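Local coordinates for protein alpha-amylase (Eubacterium rectale DSM 17629, PDB 6AZ5) that probably binds starch-type glucans, as a family 41 carbohydrate-binding module of a cell-surface amylase from a human gut bacterium, at residues F5-Y10 against F52-T57; K22-M27 against Y73-G78; A30-S35 against K65-K70; L69-D74 against L100-G105. One frame throughout, in Å; residues are numbered along the deposited sequence.

Interaction 1: residues F5-Y10 against F52-T57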
loop_
_atom_site.group_PDB
_atom_site.type_symbol
_atom_site.label_atom_id
_atom_site.label_comp_id
_atom_site.label_asym_id
_atom_site.label_seq_id
_atom_site.Cartn_x
_atom_site.Cartn_y
_atom_site.Cartn_z
ATOM N N PHE A 5 4.460 -0.562 9.914
ATOM C CA PHE A 5 3.997 -1.714 9.162
ATOM C C PHE A 5 4.473 -1.628 7.718
ATOM O O PHE A 5 4.837 -0.563 7.235
ATOM C CB PHE A 5 2.470 -1.837 9.216
ATOM C CG PHE A 5 1.734 -0.647 8.663
ATOM C CD1 PHE A 5 1.405 0.426 9.481
ATOM C CD2 PHE A 5 1.347 -0.610 7.331
ATOM C CE1 PHE A 5 0.717 1.519 8.978
ATOM C CE2 PHE A 5 0.662 0.482 6.820
ATOM C CZ PHE A 5 0.345 1.547 7.645
ATOM N N THR A 6 4.482 -2.770 7.048
ATOM C CA THR A 6 4.838 -2.839 5.645
ATOM C C THR A 6 3.565 -2.997 4.828
ATOM O O THR A 6 2.635 -3.687 5.247
ATOM C CB THR A 6 5.793 -4.017 5.367
ATOM O OG1 THR A 6 6.971 -3.873 6.168
ATOM C CG2 THR A 6 6.187 -4.065 3.907
ATOM N N ILE A 7 3.504 -2.347 3.676
ATOM C CA ILE A 7 2.380 -2.571 2.784
ATOM C C ILE A 7 2.860 -2.868 1.366
ATOM O O ILE A 7 3.630 -2.107 0.770
ATOM C CB ILE A 7 1.389 -1.374 2.805
ATOM C CG1 ILE A 7 0.339 -1.529 1.710
ATOM C CG2 ILE A 7 2.114 -0.051 2.665
ATOM C CD1 ILE A 7 -0.910 -0.710 1.974
ATOM N N TYR A 8 2.424 -4.018 0.858
ATOM C CA TYR A 8 2.702 -4.445 -0.507
ATOM C C TYR A 8 1.548 -4.070 -1.422
ATOM O O TYR A 8 0.387 -4.147 -1.017
ATOM C CB TYR A 8 2.916 -5.956 -0.583
ATOM C CG TYR A 8 4.042 -6.507 0.259
ATOM C CD1 TYR A 8 5.202 -5.783 0.478
ATOM C CD2 TYR A 8 3.944 -7.772 0.824
ATOM C CE1 TYR A 8 6.235 -6.305 1.242
ATOM C CE2 TYR A 8 4.966 -8.298 1.590
ATOM C CZ TYR A 8 6.106 -7.559 1.800
ATOM O OH TYR A 8 7.123 -8.082 2.563
ATOM N N TYR A 9 1.866 -3.687 -2.658
ATOM C CA TYR A 9 0.838 -3.344 -3.641
ATOM C C TYR A 9 1.082 -4.013 -4.989
ATOM O O TYR A 9 2.193 -3.997 -5.520
ATOM C CB TYR A 9 0.757 -1.827 -3.826
ATOM C CG TYR A 9 -0.115 -1.378 -4.977
ATOM C CD1 TYR A 9 -1.501 -1.477 -4.909
ATOM C CD2 TYR A 9 0.445 -0.837 -6.132
ATOM C CE1 TYR A 9 -2.306 -1.062 -5.962
ATOM C CE2 TYR A 9 -0.351 -0.414 -7.187
ATOM C CZ TYR A 9 -1.725 -0.530 -7.097
ATOM O OH TYR A 9 -2.518 -0.113 -8.144
ATOM N N TYR A 10 0.036 -4.611 -5.540
ATOM C CA TYR A 10 0.161 -5.248 -6.839
ATOM C C TYR A 10 -0.844 -4.685 -7.830
ATOM O O TYR A 10 -2.023 -4.506 -7.515
ATOM C CB TYR A 10 -0.014 -6.766 -6.729
ATOM C CG TYR A 10 0.012 -7.462 -8.070
ATOM C CD1 TYR A 10 1.216 -7.788 -8.681
ATOM C CD2 TYR A 10 -1.169 -7.787 -8.731
ATOM C CE1 TYR A 10 1.243 -8.420 -9.914
ATOM C CE2 TYR A 10 -1.150 -8.420 -9.965
ATOM C CZ TYR A 10 0.056 -8.732 -10.549
ATOM O OH TYR A 10 0.079 -9.361 -11.773
ATOM N N PHE A 52 5.053 -3.858 -5.270
ATOM C CA PHE A 52 5.636 -2.627 -4.736
ATOM C C PHE A 52 5.654 -2.746 -3.214
ATOM O O PHE A 52 4.728 -3.300 -2.632
ATOM C CB PHE A 52 4.829 -1.383 -5.142
ATOM C CG PHE A 52 4.858 -1.081 -6.615
ATOM C CD1 PHE A 52 3.901 -1.618 -7.463
ATOM C CD2 PHE A 52 5.830 -0.247 -7.149
ATOM C CE1 PHE A 52 3.919 -1.336 -8.815
ATOM C CE2 PHE A 52 5.857 0.036 -8.498
ATOM C CZ PHE A 52 4.900 -0.509 -9.334
ATOM N N LYS A 53 6.683 -2.227 -2.557
ATOM C CA LYS A 53 6.658 -2.231 -1.101
ATOM C C LYS A 53 7.075 -0.890 -0.523
ATOM O O LYS A 53 7.793 -0.118 -1.158
ATOM C CB LYS A 53 7.552 -3.347 -0.545
ATOM C CG LYS A 53 8.967 -2.924 -0.228
ATOM C CD LYS A 53 9.807 -4.088 0.277
ATOM C CE LYS A 53 11.277 -3.687 0.393
ATOM N NZ LYS A 53 12.155 -4.874 0.557
ATOM N N GLN A 54 6.591 -0.618 0.684
ATOM C CA GLN A 54 7.072 0.501 1.479
ATOM C C GLN A 54 6.714 0.260 2.938
ATOM O O GLN A 54 5.838 -0.551 3.244
ATOM C CB GLN A 54 6.480 1.818 0.994
ATOM C CG GLN A 54 4.977 1.928 1.154
ATOM C CD GLN A 54 4.463 3.305 0.778
ATOM O OE1 GLN A 54 4.916 4.318 1.310
ATOM N NE2 GLN A 54 3.526 3.349 -0.160
ATOM N N THR A 55 7.402 0.947 3.841
ATOM C CA THR A 55 7.052 0.875 5.249
ATOM C C THR A 55 6.428 2.194 5.678
ATOM O O THR A 55 6.750 3.251 5.145
ATOM C CB THR A 55 8.266 0.573 6.132
ATOM O OG1 THR A 55 9.256 1.586 5.930
ATOM C CG2 THR A 55 8.856 -0.785 5.786
ATOM N N ILE A 56 5.517 2.127 6.633
ATOM C CA ILE A 56 4.796 3.312 7.041
ATOM C C ILE A 56 4.697 3.335 8.559
ATOM O O ILE A 56 4.387 2.326 9.188
ATOM C CB ILE A 56 3.404 3.363 6.380
ATOM C CG1 ILE A 56 3.560 3.721 4.895
ATOM C CG2 ILE A 56 2.522 4.371 7.071
ATOM C CD1 ILE A 56 2.287 3.648 4.089
ATOM N N THR A 57 5.007 4.486 9.141
ATOM C CA THR A 57 5.065 4.623 10.584
ATOM C C THR A 57 3.874 5.423 11.083
ATOM O O THR A 57 3.600 6.512 10.579
ATOM C CB THR A 57 6.368 5.319 11.028
ATOM O OG1 THR A 57 7.494 4.553 10.585
ATOM C CG2 THR A 57 6.417 5.466 12.539
#

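Interaction 2: residues K22-M27 against Y73-G78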
loop_
_atom_site.group_PDB
_atom_site.type_symbol
_atom_site.label_atom_id
_atom_site.label_comp_id
_atom_site.label_asym_id
_atom_site.label_seq_id
_atom_site.Cartn_x
_atom_site.Cartn_y
_atom_site.Cartn_z
ATOM N N LYS A 22 6.823 6.685 -9.117
ATOM C CA LYS A 22 5.610 7.331 -9.598
ATOM C C LYS A 22 4.357 6.740 -8.947
ATOM O O LYS A 22 3.322 7.397 -8.872
ATOM C CB LYS A 22 5.529 7.223 -11.124
ATOM C CG LYS A 22 6.834 7.604 -11.814
ATOM C CD LYS A 22 6.695 7.736 -13.323
ATOM C CE LYS A 22 8.038 8.084 -13.949
ATOM N NZ LYS A 22 7.920 8.483 -15.375
ATOM N N VAL A 23 4.449 5.499 -8.481
ATOM C CA VAL A 23 3.317 4.857 -7.810
ATOM C C VAL A 23 3.319 5.214 -6.329
ATOM O O VAL A 23 4.338 5.047 -5.652
ATOM C CB VAL A 23 3.362 3.322 -7.955
ATOM C CG1 VAL A 23 2.090 2.694 -7.409
ATOM C CG2 VAL A 23 3.576 2.927 -9.404
ATOM N N ASP A 24 2.199 5.720 -5.822
ATOM C CA ASP A 24 2.092 5.962 -4.386
ATOM C C ASP A 24 0.739 5.542 -3.817
ATOM O O ASP A 24 -0.088 4.929 -4.499
ATOM C CB ASP A 24 2.380 7.439 -4.043
ATOM C CG ASP A 24 1.369 8.422 -4.644
ATOM O OD1 ASP A 24 0.182 8.074 -4.819
ATOM O OD2 ASP A 24 1.767 9.575 -4.925
ATOM N N LEU A 25 0.552 5.859 -2.543
ATOM C CA LEU A 25 -0.716 5.692 -1.863
ATOM C C LEU A 25 -1.157 7.049 -1.352
ATOM O O LEU A 25 -0.368 7.766 -0.741
ATOM C CB LEU A 25 -0.604 4.717 -0.688
ATOM C CG LEU A 25 -0.105 3.297 -0.910
ATOM C CD1 LEU A 25 -0.009 2.573 0.432
ATOM C CD2 LEU A 25 -1.019 2.547 -1.886
ATOM N N TRP A 26 -2.410 7.401 -1.607
ATOM C CA TRP A 26 -3.004 8.561 -0.966
ATOM C C TRP A 26 -3.730 8.082 0.284
ATOM O O TRP A 26 -4.673 7.303 0.195
ATOM C CB TRP A 26 -3.964 9.281 -1.908
ATOM C CG TRP A 26 -4.365 10.622 -1.411
ATOM C CD1 TRP A 26 -5.497 10.938 -0.721
ATOM C CD2 TRP A 26 -3.626 11.839 -1.555
ATOM N NE1 TRP A 26 -5.514 12.280 -0.432
ATOM C CE2 TRP A 26 -4.374 12.856 -0.936
ATOM C CE3 TRP A 26 -2.403 12.169 -2.152
ATOM C CZ2 TRP A 26 -3.941 14.180 -0.890
ATOM C CZ3 TRP A 26 -1.978 13.481 -2.113
ATOM C CH2 TRP A 26 -2.744 14.471 -1.484
ATOM N N MET A 27 -3.285 8.529 1.451
ATOM C CA MET A 27 -3.821 7.981 2.691
ATOM C C MET A 27 -4.376 9.060 3.603
ATOM O O MET A 27 -3.937 10.211 3.555
ATOM C CB MET A 27 -2.739 7.177 3.415
ATOM C CG MET A 27 -1.993 6.211 2.517
ATOM S SD MET A 27 -0.725 5.272 3.398
ATOM C CE MET A 27 -1.732 4.052 4.240
ATOM N N TYR A 73 -1.425 5.880 -9.757
ATOM C CA TYR A 73 -0.569 5.176 -10.717
ATOM C C TYR A 73 0.607 5.988 -11.257
ATOM O O TYR A 73 1.632 5.424 -11.649
ATOM C CB TYR A 73 -1.408 4.681 -11.900
ATOM C CG TYR A 73 -2.565 3.784 -11.515
ATOM C CD1 TYR A 73 -2.504 2.984 -10.383
ATOM C CD2 TYR A 73 -3.718 3.741 -12.285
ATOM C CE1 TYR A 73 -3.563 2.167 -10.029
ATOM C CE2 TYR A 73 -4.780 2.928 -11.942
ATOM C CZ TYR A 73 -4.699 2.143 -10.813
ATOM O OH TYR A 73 -5.756 1.331 -10.469
ATOM N N ASP A 74 0.457 7.305 -11.298
ATOM C CA ASP A 74 1.503 8.161 -11.850
ATOM C C ASP A 74 1.429 9.528 -11.190
ATOM O O ASP A 74 0.743 10.427 -11.679
ATOM C CB ASP A 74 1.355 8.281 -13.371
ATOM C CG ASP A 74 2.589 8.877 -14.042
ATOM O OD1 ASP A 74 3.445 9.456 -13.340
ATOM O OD2 ASP A 74 2.699 8.769 -15.283
ATOM N N ASN A 75 2.137 9.684 -10.077
ATOM C CA ASN A 75 2.005 10.894 -9.274
ATOM C C ASN A 75 2.703 12.102 -9.895
ATOM O O ASN A 75 2.615 13.210 -9.368
ATOM C CB ASN A 75 2.526 10.658 -7.853
ATOM C CG ASN A 75 3.978 10.199 -7.819
ATOM O OD1 ASN A 75 4.699 10.280 -8.813
ATOM N ND2 ASN A 75 4.409 9.716 -6.659
ATOM N N THR A 76 3.390 11.886 -11.013
ATOM C CA THR A 76 3.958 12.993 -11.774
ATOM C C THR A 76 2.836 13.743 -12.492
ATOM O O THR A 76 3.033 14.857 -12.977
ATOM C CB THR A 76 5.009 12.519 -12.800
ATOM O OG1 THR A 76 4.376 11.740 -13.823
ATOM C CG2 THR A 76 6.094 11.683 -12.121
ATOM N N LYS A 77 1.658 13.122 -12.554
ATOM C CA LYS A 77 0.482 13.752 -13.150
ATOM C C LYS A 77 -0.604 13.960 -12.103
ATOM O O LYS A 77 -1.756 14.206 -12.446
ATOM C CB LYS A 77 -0.070 12.910 -14.304
ATOM C CG LYS A 77 0.982 12.327 -15.234
ATOM C CD LYS A 77 1.875 13.409 -15.818
ATOM C CE LYS A 77 3.021 12.809 -16.617
ATOM N NZ LYS A 77 4.137 13.782 -16.811
ATOM N N GLY A 78 -0.233 13.863 -10.829
ATOM C CA GLY A 78 -1.199 13.973 -9.750
ATOM C C GLY A 78 -2.255 12.887 -9.855
ATOM O O GLY A 78 -1.953 11.744 -10.195
#

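Interaction 3: residues A30-S35 against K65-K70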
loop_
_atom_site.group_PDB
_atom_site.type_symbol
_atom_site.label_atom_id
_atom_site.label_comp_id
_atom_site.label_asym_id
_atom_site.label_seq_id
_atom_site.Cartn_x
_atom_site.Cartn_y
_atom_site.Cartn_z
ATOM N N ALA A 30 -5.980 8.175 11.028
ATOM C CA ALA A 30 -4.970 7.529 11.864
ATOM C C ALA A 30 -3.641 8.273 11.819
ATOM O O ALA A 30 -2.575 7.663 11.905
ATOM C CB ALA A 30 -4.780 6.067 11.450
ATOM N N GLY A 31 -3.714 9.596 11.695
ATOM C CA GLY A 31 -2.530 10.434 11.676
ATOM C C GLY A 31 -1.916 10.568 10.295
ATOM O O GLY A 31 -1.068 11.430 10.059
ATOM N N LEU A 32 -2.349 9.718 9.374
ATOM C CA LEU A 32 -1.803 9.729 8.025
ATOM C C LEU A 32 -2.397 10.852 7.190
ATOM O O LEU A 32 -3.561 11.222 7.367
ATOM C CB LEU A 32 -2.045 8.386 7.344
ATOM C CG LEU A 32 -1.417 7.190 8.063
ATOM C CD1 LEU A 32 -1.877 5.900 7.421
ATOM C CD2 LEU A 32 0.100 7.294 8.033
ATOM N N ASP A 33 -1.589 11.394 6.283
ATOM C CA ASP A 33 -2.063 12.421 5.365
ATOM C C ASP A 33 -1.225 12.519 4.096
ATOM O O ASP A 33 0.001 12.571 4.151
ATOM C CB ASP A 33 -2.088 13.784 6.054
ATOM C CG ASP A 33 -2.888 14.807 5.272
ATOM O OD1 ASP A 33 -4.021 14.472 4.867
ATOM O OD2 ASP A 33 -2.383 15.930 5.051
ATOM N N GLY A 34 -1.902 12.545 2.953
ATOM C CA GLY A 34 -1.248 12.782 1.681
ATOM C C GLY A 34 -0.574 11.577 1.056
ATOM O O GLY A 34 -1.013 10.438 1.213
ATOM N N SER A 35 0.515 11.845 0.348
ATOM C CA SER A 35 1.180 10.841 -0.472
ATOM C C SER A 35 2.229 10.007 0.266
ATOM O O SER A 35 3.007 10.529 1.068
ATOM C CB SER A 35 1.833 11.520 -1.667
ATOM O OG SER A 35 2.569 10.579 -2.412
ATOM N N LYS A 65 -6.901 1.846 14.759
ATOM C CA LYS A 65 -7.659 2.798 13.952
ATOM C C LYS A 65 -7.764 2.339 12.502
ATOM O O LYS A 65 -6.909 1.601 12.003
ATOM C CB LYS A 65 -7.018 4.181 14.005
ATOM C CG LYS A 65 -6.969 4.805 15.390
ATOM C CD LYS A 65 -7.796 6.081 15.439
ATOM C CE LYS A 65 -7.263 7.050 16.482
ATOM N NZ LYS A 65 -7.237 6.441 17.837
ATOM N N THR A 66 -8.810 2.782 11.822
ATOM C CA THR A 66 -8.990 2.451 10.417
ATOM C C THR A 66 -8.341 3.499 9.513
ATOM O O THR A 66 -8.518 4.702 9.700
ATOM C CB THR A 66 -10.477 2.310 10.072
ATOM O OG1 THR A 66 -11.036 1.247 10.854
ATOM C CG2 THR A 66 -10.665 1.994 8.592
ATOM N N VAL A 67 -7.573 3.023 8.541
ATOM C CA VAL A 67 -6.913 3.889 7.577
ATOM C C VAL A 67 -7.662 3.903 6.258
ATOM O O VAL A 67 -8.033 2.851 5.744
ATOM C CB VAL A 67 -5.467 3.436 7.317
ATOM C CG1 VAL A 67 -4.874 4.171 6.119
ATOM C CG2 VAL A 67 -4.626 3.637 8.561
ATOM N N GLY A 68 -7.889 5.094 5.716
ATOM C CA GLY A 68 -8.436 5.223 4.379
ATOM C C GLY A 68 -7.298 5.404 3.397
ATOM O O GLY A 68 -6.350 6.130 3.683
ATOM N N LEU A 69 -7.377 4.745 2.244
ATOM C CA LEU A 69 -6.325 4.880 1.253
ATOM C C LEU A 69 -6.765 4.471 -0.147
ATOM O O LEU A 69 -7.762 3.783 -0.323
ATOM C CB LEU A 69 -5.101 4.049 1.653
ATOM C CG LEU A 69 -5.100 2.586 1.202
ATOM C CD1 LEU A 69 -3.728 1.978 1.391
ATOM C CD2 LEU A 69 -6.147 1.766 1.946
ATOM N N LYS A 70 -5.997 4.901 -1.141
ATOM C CA LYS A 70 -6.130 4.385 -2.494
ATOM C C LYS A 70 -4.813 4.559 -3.247
ATOM O O LYS A 70 -4.093 5.534 -3.043
ATOM C CB LYS A 70 -7.277 5.083 -3.231
ATOM C CG LYS A 70 -7.082 6.570 -3.393
ATOM C CD LYS A 70 -8.324 7.237 -3.972
ATOM C CE LYS A 70 -9.453 7.282 -2.963
ATOM N NZ LYS A 70 -10.554 8.186 -3.401
#

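Interaction 4: residues L69-D74 against L100-G105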
loop_
_atom_site.group_PDB
_atom_site.type_symbol
_atom_site.label_atom_id
_atom_site.label_comp_id
_atom_site.label_asym_id
_atom_site.label_seq_id
_atom_site.Cartn_x
_atom_site.Cartn_y
_atom_site.Cartn_z
ATOM N N LEU A 69 -7.377 4.745 2.244
ATOM C CA LEU A 69 -6.325 4.880 1.253
ATOM C C LEU A 69 -6.765 4.471 -0.147
ATOM O O LEU A 69 -7.762 3.783 -0.323
ATOM C CB LEU A 69 -5.101 4.049 1.653
ATOM C CG LEU A 69 -5.100 2.586 1.202
ATOM C CD1 LEU A 69 -3.728 1.978 1.391
ATOM C CD2 LEU A 69 -6.147 1.766 1.946
ATOM N N LYS A 70 -5.997 4.901 -1.141
ATOM C CA LYS A 70 -6.130 4.385 -2.494
ATOM C C LYS A 70 -4.813 4.559 -3.247
ATOM O O LYS A 70 -4.093 5.534 -3.043
ATOM C CB LYS A 70 -7.277 5.083 -3.231
ATOM C CG LYS A 70 -7.082 6.570 -3.393
ATOM C CD LYS A 70 -8.324 7.237 -3.972
ATOM C CE LYS A 70 -9.453 7.282 -2.963
ATOM N NZ LYS A 70 -10.554 8.186 -3.401
ATOM N N ALA A 71 -4.496 3.601 -4.105
ATOM C CA ALA A 71 -3.292 3.690 -4.918
ATOM C C ALA A 71 -3.432 4.770 -5.999
ATOM O O ALA A 71 -4.537 5.040 -6.463
ATOM C CB ALA A 71 -2.986 2.345 -5.547
ATOM N N ARG A 72 -2.315 5.393 -6.378
ATOM C CA ARG A 72 -2.272 6.316 -7.518
ATOM C C ARG A 72 -1.150 5.887 -8.454
ATOM O O ARG A 72 -0.054 5.558 -8.000
ATOM C CB ARG A 72 -2.077 7.759 -7.057
ATOM C CG ARG A 72 -3.175 8.258 -6.146
ATOM C CD ARG A 72 -3.074 9.756 -5.933
ATOM N NE ARG A 72 -1.726 10.140 -5.527
ATOM C CZ ARG A 72 -1.315 11.395 -5.374
ATOM N NH1 ARG A 72 -2.153 12.400 -5.591
ATOM N NH2 ARG A 72 -0.062 11.641 -5.006
ATOM N N TYR A 73 -1.425 5.880 -9.757
ATOM C CA TYR A 73 -0.569 5.176 -10.717
ATOM C C TYR A 73 0.607 5.988 -11.257
ATOM O O TYR A 73 1.632 5.424 -11.649
ATOM C CB TYR A 73 -1.408 4.681 -11.900
ATOM C CG TYR A 73 -2.565 3.784 -11.515
ATOM C CD1 TYR A 73 -2.504 2.984 -10.383
ATOM C CD2 TYR A 73 -3.718 3.741 -12.285
ATOM C CE1 TYR A 73 -3.563 2.167 -10.029
ATOM C CE2 TYR A 73 -4.780 2.928 -11.942
ATOM C CZ TYR A 73 -4.699 2.143 -10.813
ATOM O OH TYR A 73 -5.756 1.331 -10.469
ATOM N N ASP A 74 0.457 7.305 -11.298
ATOM C CA ASP A 74 1.503 8.161 -11.850
ATOM C C ASP A 74 1.429 9.528 -11.190
ATOM O O ASP A 74 0.743 10.427 -11.679
ATOM C CB ASP A 74 1.355 8.281 -13.371
ATOM C CG ASP A 74 2.589 8.877 -14.042
ATOM O OD1 ASP A 74 3.445 9.456 -13.340
ATOM O OD2 ASP A 74 2.699 8.769 -15.283
ATOM N N LEU A 100 0.554 -5.590 5.144
ATOM C CA LEU A 100 -0.699 -5.475 4.406
ATOM C C LEU A 100 -0.498 -5.840 2.935
ATOM O O LEU A 100 0.500 -5.462 2.314
ATOM C CB LEU A 100 -1.279 -4.067 4.536
ATOM C CG LEU A 100 -2.147 -3.781 5.771
ATOM C CD1 LEU A 100 -3.270 -4.793 5.897
ATOM C CD2 LEU A 100 -1.322 -3.731 7.057
ATOM N N TYR A 101 -1.444 -6.604 2.396
ATOM C CA TYR A 101 -1.434 -6.965 0.987
ATOM C C TYR A 101 -2.541 -6.232 0.251
ATOM O O TYR A 101 -3.726 -6.506 0.435
ATOM C CB TYR A 101 -1.590 -8.467 0.807
ATOM C CG TYR A 101 -0.452 -9.259 1.393
ATOM C CD1 TYR A 101 0.675 -9.558 0.640
ATOM C CD2 TYR A 101 -0.498 -9.694 2.706
ATOM C CE1 TYR A 101 1.721 -10.279 1.183
ATOM C CE2 TYR A 101 0.536 -10.413 3.254
ATOM C CZ TYR A 101 1.642 -10.703 2.494
ATOM O OH TYR A 101 2.670 -11.421 3.055
ATOM N N TYR A 102 -2.133 -5.285 -0.578
ATOM C CA TYR A 102 -3.064 -4.450 -1.300
ATOM C C TYR A 102 -3.023 -4.831 -2.773
ATOM O O TYR A 102 -2.101 -4.468 -3.500
ATOM C CB TYR A 102 -2.729 -2.972 -1.065
ATOM C CG TYR A 102 -3.591 -1.960 -1.786
ATOM C CD1 TYR A 102 -4.810 -2.315 -2.350
ATOM C CD2 TYR A 102 -3.213 -0.620 -1.837
ATOM C CE1 TYR A 102 -5.599 -1.379 -2.994
ATOM C CE2 TYR A 102 -4.000 0.326 -2.470
ATOM C CZ TYR A 102 -5.195 -0.061 -3.046
ATOM O OH TYR A 102 -5.988 0.869 -3.677
ATOM N N VAL A 103 -4.027 -5.594 -3.188
ATOM C CA VAL A 103 -4.250 -5.860 -4.599
ATOM C C VAL A 103 -5.146 -4.760 -5.142
ATOM O O VAL A 103 -6.215 -4.500 -4.592
ATOM C CB VAL A 103 -4.893 -7.240 -4.841
ATOM C CG1 VAL A 103 -5.490 -7.313 -6.242
ATOM C CG2 VAL A 103 -3.868 -8.345 -4.633
ATOM N N ASP A 104 -4.681 -4.090 -6.194
ATOM C CA ASP A 104 -5.466 -3.066 -6.864
ATOM C C ASP A 104 -6.839 -3.640 -7.195
ATOM O O ASP A 104 -6.935 -4.680 -7.847
ATOM C CB ASP A 104 -4.755 -2.583 -8.130
ATOM C CG ASP A 104 -5.408 -1.359 -8.729
ATOM O OD1 ASP A 104 -5.091 -0.241 -8.274
ATOM O OD2 ASP A 104 -6.248 -1.511 -9.642
ATOM N N GLY A 105 -7.890 -2.984 -6.710
ATOM C CA GLY A 105 -9.243 -3.467 -6.910
ATOM C C GLY A 105 -9.957 -3.939 -5.649
ATOM O O GLY A 105 -11.126 -4.321 -5.701
#

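Interaction 1: residues F5-Y10 against F52-T57
Phe5-Tyr10 and Phe52-Thr57 run antiparallel at 161°, their axes 4.7 Å apart at closest approach, as neighbouring strands of the beta-sandwich expected of a family 41 carbohydrate-binding module. Backbone bonds join the strands, among them Ile56 N to Phe5 O at 2.8 Å, almost in line with the carbonyl, and Tyr9 N to Phe52 O at 2.9 Å. On the buried face, Phe5 and Ile56 lie side by side. Phe5 CG lies between the backbone N and the carbonyl carbon (chi1 60°), and the ring, set by chi2 of -89°, has a face toward Ile56. Ile56 CB stands 4.2 Å from the ring centroid in a CH-pi contact displaced toward the rim, and Ile56 CG2 touches Phe5 CZ at 3.6 Å. An alanine in place of Phe5 would probably leave Ile56 without its aromatic cover and open a gap beside Leu100. Farther along this face Ile7 CG2 touches both Gln54 CG and Ile56 CD1, while Gln54 NE2 is bonded to Tyr36 O. The opposite face carries Tyr8, whose ring edge meets the aliphatic start of Lys53, CD1 to CB at 3.5 Å. At the far end of the pair, the backbone Tyr9 O lies in plane at the edge of the Phe52 ring, 3.5 Å from Phe52 CD1.

Interaction 2: residues K22-M27 against Y73-G78
Three groups grip Asp24 OD2: Asn75 ND2 donates to it at 3.2 Å, Arg72 NH2 makes a salt bridge with it and Ser35 OG a hydrogen bond. The contact joins the first residue of strand 24-29 and the loop just before it to the beta turn Asp74-Lys77, which follows strand 66-72 and is closed by Lys77 N bonding Asp74 O. Asn75 ND2 approaches from above the carboxylate plane, 43° out of it, although the oxygen stays near the amide's own plane. The positive charge of Arg72 would probably favour the ionised form of this buried acid. Asn75 is held a second time through its backbone: its N donates to Lys22 O at 2.8 Å, in the carbonyl plane and on a lone pair. Its CG sits between the backbone N and the carbonyl carbon (chi1 58°), which brings Asn75 CG to 3.1 Å from Lys22 O. An alanine in place of Asn75 would probably keep the backbone bond but leave Asp24 OD2 with one donor fewer and its carboxylate less firmly fixed. Beside the turn, Asp74 OD1 receives the Thr76 hydroxyl. The extended Lys22 chain lies alongside Asp74 without a salt bridge; Lys22 NZ remains 5.0 Å from Asp74 OD1, whereas the methylene Lys22 CD passes it at 3.7 Å.

Interaction 3: residues A30-S35 against K65-K70
Val67 presents both its methyl groups to the tip of a beta-hairpin, meeting Leu32 and Ala30. Leu32 CD1 fits against the fork of the valine, 3.7 Å from Val67 CG1 and equally far from Val67 CG2, and the two side chains cross at about a right angle. Ala30 CB fills the neighbouring position, 3.8 Å from Val67 CG2. At the exposed margin Lys65 contributes just the root of its chain: Lys65 CB lies 3.9 Å from Ala30 CB, and the rest of the lysine chain turns off from the contact. The packing is purely apolar and stands at one end of the sandwich core, where Ala30 and Gly31, with the backbone angles of a type I' turn, carry the chain from strand 24-29 into the short, weakly bonded strand 32-33. At Gly31 those angles would press a CB against the carbonyl O of Ala30, a restriction that glycine escapes.

The next shell packs round both partners. Strand 24-29 pairs with strands 32-33 and 66-72, and its Met27 touches both Leu32 and Val67. Ile92 and Phe90 close on Val67, Ile56 and Val58 on Leu32. Gly34, at positive phi, turns the corner into strand 35-44, and just before it Asp33 N is bonded to Tyr36 OH.

Interaction 4: residues L69-D74 against L100-G105
Across the beta-sandwich core, strands 66-72 and 99-103 face one another through Tyr102 and Ala71, their short segments crossing at 56° with axes 9.3 Å apart. This is side-chain packing between layers, yet a backbone bond is built into it. Tyr102 CG stands anti to the backbone N (chi1 178°); the ring lies between the strands and its hydroxyl accepts Ala71 N at 3.1 Å, with the donor in the ring plane at the edge. The same hydroxyl is bonded to Asp84 OD2, so two partners hold the buried oxygen and fix the ring's position. Ala71 CB rests 3.8 Å from Tyr102 CE2, while Leu69 runs antiparallel alongside the tyrosine side chain, its CD1 4.2 Å from Tyr102 CD2.

Just beyond the C-terminal ends of the two strands, Tyr73 and Asp104 reach toward each other tip to tip, ring and carboxylate planes 52° apart. Tyr73 OH donates to Asp104 OD1 at 2.8 Å, on the syn side. That oxygen is shared with Tyr9 OH and lies close to Asp84 OD1, a proximity of like charges whose repulsion the two tyrosine hydroxyls would probably help to offset. Asp104 OD1 also sits in the plane of the Tyr73 ring, 3.3 Å from CE1.

Followed from the N terminus, interaction 1 opens on strand 3-10 and closes at strand 49-58, but before it closes the chain has already begun interactions 2 and 3; both therefore cross it. Interaction 3 is nested inside the loop closed by interaction 2: the hairpin tip meets strand 66-72 before the turn beyond that strand returns to strand 24-29. Interaction 4 starts on residues shared with both, Leu69 and Lys70 with interaction 3, Tyr73 and Asp74 with interaction 2, and lies in series after interaction 1. Its other strand, 99-103, runs parallel beside strand 3-10, joined by Tyr8 O to Tyr102 N at 2.8 Å. Together the crossing and nested closures tie strands 3-10, 24-29, 49-58, 66-72 and 99-103 into one core.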